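Local coordinates for protein peptidase M3B, oligoendopeptidase F (Enterococcus faecium, PDB 2QR4) that probably hydrolyses peptide bonds in short oligopeptides as a metallopeptidase of family M3, at residues E415-P418 against R419-A422; M563-F566 against E567-N571. All coordinates share one frame; numbering follows the deposited sequence. Where two conformers were deposited one is given.

Interaction 1: residues E415-P418 against R419-A422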
loop_
_atom_site.group_PDB
_atom_site.type_symbol
_atom_site.label_atom_id
_atom_site.label_comp_id
_atom_site.label_asym_id
_atom_site.label_seq_id
_atom_site.Cartn_x
_atom_site.Cartn_y
_atom_site.Cartn_z
ATOM N N GLU A 415 2.804 -51.756 -15.345
ATOM C CA GLU A 415 4.225 -51.600 -15.626
ATOM C C GLU A 415 5.075 -52.572 -14.826
ATOM O O GLU A 415 4.911 -52.708 -13.617
ATOM C CB GLU A 415 4.661 -50.166 -15.317
ATOM C CG GLU A 415 4.069 -49.166 -16.280
ATOM C CD GLU A 415 4.355 -49.533 -17.729
ATOM O OE1 GLU A 415 5.359 -50.242 -17.987
ATOM O OE2 GLU A 415 3.574 -49.111 -18.607
ATOM N N LYS A 416 5.992 -53.247 -15.503
ATOM C CA LYS A 416 6.839 -54.201 -14.819
ATOM C C LYS A 416 8.286 -53.707 -14.682
ATOM O O LYS A 416 8.992 -54.099 -13.751
ATOM C CB LYS A 416 6.760 -55.566 -15.503
ATOM C CG LYS A 416 7.106 -55.535 -16.979
ATOM C CD LYS A 416 6.605 -56.791 -17.691
ATOM C CE LYS A 416 7.335 -57.026 -19.014
ATOM N NZ LYS A 416 8.612 -57.780 -18.821
ATOM N N ASP A 417 8.714 -52.828 -15.585
ATOM C CA ASP A 417 10.093 -52.349 -15.586
ATOM C C ASP A 417 10.394 -51.412 -14.391
ATOM O O ASP A 417 9.785 -50.347 -14.240
ATOM C CB ASP A 417 10.408 -51.691 -16.937
ATOM C CG ASP A 417 11.852 -51.216 -17.050
ATOM O OD1 ASP A 417 12.689 -51.554 -16.191
ATOM O OD2 ASP A 417 12.150 -50.491 -18.016
ATOM N N PRO A 418 11.343 -51.815 -13.536
ATOM C CA PRO A 418 11.664 -51.069 -12.318
ATOM C C PRO A 418 11.927 -49.575 -12.537
ATOM O O PRO A 418 11.551 -48.764 -11.698
ATOM C CB PRO A 418 12.922 -51.774 -11.802
ATOM C CG PRO A 418 12.776 -53.188 -12.299
ATOM C CD PRO A 418 12.170 -53.030 -13.674
ATOM N N ARG A 419 12.564 -49.206 -13.642
ATOM C CA ARG A 419 12.788 -47.788 -13.915
ATOM C C ARG A 419 11.458 -47.074 -14.150
ATOM O O ARG A 419 11.240 -45.983 -13.619
ATOM C CB ARG A 419 13.733 -47.571 -15.103
ATOM C CG ARG A 419 15.207 -47.373 -14.739
ATOM C CD ARG A 419 15.908 -48.693 -14.440
ATOM N NE ARG A 419 15.775 -49.670 -15.528
ATOM C CZ ARG A 419 16.791 -50.140 -16.253
ATOM N NH1 ARG A 419 18.031 -49.727 -16.014
ATOM N NH2 ARG A 419 16.567 -51.029 -17.214
ATOM N N VAL A 420 10.570 -47.689 -14.932
ATOM C CA VAL A 420 9.231 -47.139 -15.116
ATOM C C VAL A 420 8.507 -47.028 -13.773
ATOM O O VAL A 420 8.079 -45.941 -13.395
ATOM C CB VAL A 420 8.363 -47.968 -16.073
ATOM C CG1 VAL A 420 7.033 -47.255 -16.306
ATOM C CG2 VAL A 420 9.082 -48.205 -17.392
ATOM N N ARG A 421 8.390 -48.129 -13.032
ATOM C CA ARG A 421 7.691 -48.050 -11.749
ATOM C C ARG A 421 8.266 -46.938 -10.873
ATOM O O ARG A 421 7.515 -46.158 -10.295
ATOM C CB ARG A 421 7.694 -49.384 -10.999
ATOM C CG ARG A 421 6.971 -50.494 -11.728
ATOM C CD ARG A 421 6.848 -51.742 -10.863
ATOM N NE ARG A 421 5.915 -51.528 -9.762
ATOM C CZ ARG A 421 4.598 -51.575 -9.907
ATOM N NH1 ARG A 421 4.082 -51.819 -11.105
ATOM N NH2 ARG A 421 3.800 -51.364 -8.866
ATOM N N ALA A 422 9.593 -46.859 -10.780
ATOM C CA ALA A 422 10.229 -45.828 -9.954
ATOM C C ALA A 422 9.801 -44.439 -10.402
ATOM O O ALA A 422 9.455 -43.585 -9.572
ATOM C CB ALA A 422 11.750 -45.954 -9.982
#
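Asp-417 is the N-cap of helix 418-454, and its side chain reaches forward to Arg-419 in the first turn. CG is anti to the backbone N (chi1 -177°), which helps bring Asp-417 OD1 to 3.5 Å from Arg-419 N. This capping bond is weak. Asp-417 OD1 also meets the rim of the Arg-419 guanidinium, in a long salt bridge of 3.7 Å to Arg-419 NE. The carboxylate and guanidinium planes stand 74° apart, so the two groups do not pair flat.

Pro-418 opens the helix. Its O accepts from Ala-422 N, while Asp-417 O accepts from Arg-421 N. These bonds start the helical backbone pattern. Val-420 packs its two methyls on the preceding loop. Val-420 CG2 lies 3.8 Å from Asp-417 CB, and Val-420 CG1 is 3.5 Å from Glu-415 CG.

Arg-421 ties the helix back to the loop that follows helix 394-414. Its NH2 makes a salt bridge to Glu-572 OE2 of helix 557-579. A bend at chi3 (70°) turns the group toward the loop. There NH1 serves two carbonyls, Leu-412 O and Glu-415 O. Arg-421 NH1 donates to Glu-415 O at 2.8 Å, with the acceptor almost in the guanidinium plane.

Interaction 2: residues M563-F566 against E567-N571; sequences MSMF and EQRLN
Met-565 and Arg-569 run alongside each other as an i, i+4 pair on one face of helix 557-579. Met-565 is a selenomethionine. Its SE sits over the centre of one face of the Arg-569 guanidinium, 3.7 Å from Arg-569 CZ. The arginine chain is extended from CG to NE, and Met-565 CG lies 3.8 Å from Arg-569 NE.

The next pair is apolar. Phe-566 CE2 meets Leu-570 CD2 at 3.8 Å, and the two side chains cross at a slant.

A polar group lies on the exposed side. One water joins Ser-564 OG, at 3.1 Å, to Glu-567 OE1, at 3.0 Å; it donates to the glutamate. A chi1 of 46° sets Gln-568 CG 3.1 Å from Ser-564 O, and the chain then runs out extended to bring Gln-568 OE1 to 3.3 Å from Ser-564 OG. This contact is at most a weak hydrogen bond, since the hydroxyl proton has another acceptor in reach.

Ordinary helical bonds hold these side chains in step. The N atoms of Glu-567, Gln-568, Arg-569 and Leu-570 donate to the O atoms of Met-563, Ser-564, Met-565 and Phe-566.

Neighbouring helices position the buried side. Arg-569 NH2 forms a salt bridge with Glu-409 of helix 394-414, and the arginine makes a cation-pi contact with Tyr-428 of helix 418-454. The Phe-566 ring meets that of Phe-432, while Leu-570 packs on Leu-269 of helix 260-274.

The buried arginine thus has an acidic partner and an aromatic one. Glu-409 probably offsets its charge and helps fix the group in place. Selenium here stands in for the thioether sulfur, which would probably lie over the cation in the same way.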
loop_
_atom_site.group_PDB
_atom_site.type_symbol
_atom_site.label_atom_id
_atom_site.label_comp_id
_atom_site.label_asym_id
_atom_site.label_seq_id
_atom_site.Cartn_x
_atom_site.Cartn_y
_atom_site.Cartn_z
HETATM N N MSE A 563 -2.593 -39.775 2.820
HETATM C CA MSE A 563 -1.362 -40.006 3.556
HETATM C C MSE A 563 -0.944 -41.474 3.543
HETATM O O MSE A 563 0.228 -41.796 3.349
HETATM C CB MSE A 563 -1.504 -39.521 4.992
HETATM C CG MSE A 563 -1.603 -38.017 5.132
HETATM SE SE MSE A 563 -0.040 -37.058 4.426
HETATM C CE MSE A 563 -0.667 -35.239 4.793
ATOM N N SER A 564 -1.902 -42.368 3.735
ATOM C CA SER A 564 -1.587 -43.779 3.763
ATOM C C SER A 564 -1.023 -44.185 2.410
ATOM O O SER A 564 -0.078 -44.984 2.318
ATOM C CB SER A 564 -2.816 -44.619 4.109
ATOM O OG SER A 564 -2.541 -46.000 3.876
HETATM N N MSE A 565 -1.599 -43.621 1.360
HETATM C CA MSE A 565 -1.140 -43.919 0.021
HETATM C C MSE A 565 0.257 -43.352 -0.232
HETATM O O MSE A 565 1.058 -43.940 -0.947
HETATM C CB MSE A 565 -2.102 -43.334 -0.991
HETATM C CG MSE A 565 -1.757 -43.695 -2.432
HETATM SE SE MSE A 565 -3.133 -43.102 -3.696
HETATM C CE MSE A 565 -4.734 -43.405 -2.576
ATOM N N PHE A 566 0.542 -42.192 0.344
ATOM C CA PHE A 566 1.841 -41.570 0.153
ATOM C C PHE A 566 2.874 -42.483 0.774
ATOM O O PHE A 566 3.906 -42.766 0.170
ATOM C CB PHE A 566 1.870 -40.192 0.810
ATOM C CG PHE A 566 3.168 -39.462 0.653
ATOM C CD1 PHE A 566 3.347 -38.556 -0.380
ATOM C CD2 PHE A 566 4.197 -39.647 1.563
ATOM C CE1 PHE A 566 4.536 -37.854 -0.512
ATOM C CE2 PHE A 566 5.398 -38.956 1.431
ATOM C CZ PHE A 566 5.568 -38.058 0.397
ATOM N N GLU A 567 2.559 -42.962 1.977
ATOM C CA GLU A 567 3.429 -43.853 2.726
ATOM C C GLU A 567 3.643 -45.184 1.995
ATOM O O GLU A 567 4.775 -45.639 1.837
ATOM C CB GLU A 567 2.882 -44.079 4.146
ATOM C CG GLU A 567 3.616 -45.186 4.932
ATOM C CD GLU A 567 3.173 -45.311 6.396
ATOM O OE1 GLU A 567 1.968 -45.146 6.686
ATOM O OE2 GLU A 567 4.035 -45.581 7.259
ATOM N N GLN A 568 2.577 -45.823 1.543
ATOM C CA GLN A 568 2.790 -47.092 0.860
ATOM C C GLN A 568 3.593 -46.950 -0.433
ATOM O O GLN A 568 4.461 -47.767 -0.725
ATOM C CB GLN A 568 1.508 -47.948 0.704
ATOM C CG GLN A 568 0.276 -47.257 0.238
ATOM C CD GLN A 568 -0.969 -48.130 0.403
ATOM O OE1 GLN A 568 -1.859 -47.825 1.189
ATOM N NE2 GLN A 568 -1.033 -49.208 -0.350
ATOM N N ARG A 569 3.359 -45.887 -1.184
ATOM C CA ARG A 569 4.112 -45.708 -2.413
ATOM C C ARG A 569 5.567 -45.292 -2.124
ATOM O O ARG A 569 6.492 -45.694 -2.818
ATOM C CB ARG A 569 3.386 -44.756 -3.353
ATOM C CG ARG A 569 2.000 -45.319 -3.797
ATOM C CD ARG A 569 1.289 -44.378 -4.773
ATOM N NE ARG A 569 0.155 -45.039 -5.377
ATOM C CZ ARG A 569 -0.735 -44.445 -6.163
ATOM N NH1 ARG A 569 -0.633 -43.151 -6.417
ATOM N NH2 ARG A 569 -1.740 -45.151 -6.678
ATOM N N LEU A 570 5.759 -44.539 -1.056
ATOM C CA LEU A 570 7.078 -44.183 -0.586
ATOM C C LEU A 570 7.847 -45.451 -0.211
ATOM O O LEU A 570 8.975 -45.663 -0.680
ATOM C CB LEU A 570 6.951 -43.221 0.603
ATOM C CG LEU A 570 8.187 -42.841 1.418
ATOM C CD1 LEU A 570 9.289 -42.400 0.487
ATOM C CD2 LEU A 570 7.831 -41.727 2.388
ATOM N N ASN A 571 7.228 -46.292 0.618
ATOM C CA ASN A 571 7.812 -47.578 1.016
ATOM C C ASN A 571 8.167 -48.469 -0.182
ATOM O O ASN A 571 9.219 -49.111 -0.197
ATOM C CB ASN A 571 6.884 -48.324 1.990
ATOM C CG ASN A 571 6.984 -47.800 3.421
ATOM O OD1 ASN A 571 7.909 -47.047 3.757
ATOM N ND2 ASN A 571 6.040 -48.217 4.282
HETATM O O HOH W 1 -0.093 -46.985 5.522
#

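In the fold
Interaction 1 precedes interaction 2 in the chain, and both lie to one side of the molecule's centre. Their centres are about 17 Å apart, and their nearest atoms about 8 Å apart, so they do not touch. They share neighbours instead. Helix 418-454 begins in interaction 1 and later supplies Tyr-428, Leu-429 and Phe-432 to interaction 2. Helix 557-579 carries interaction 2, and further along it Leu-573 and Leu-576 pack on the start of helix 418-454. Helix 394-414 also touches both: Leu-412 offers its O to Arg-421 and its side chain to Arg-569. Both contacts therefore belong to one group of packed helices.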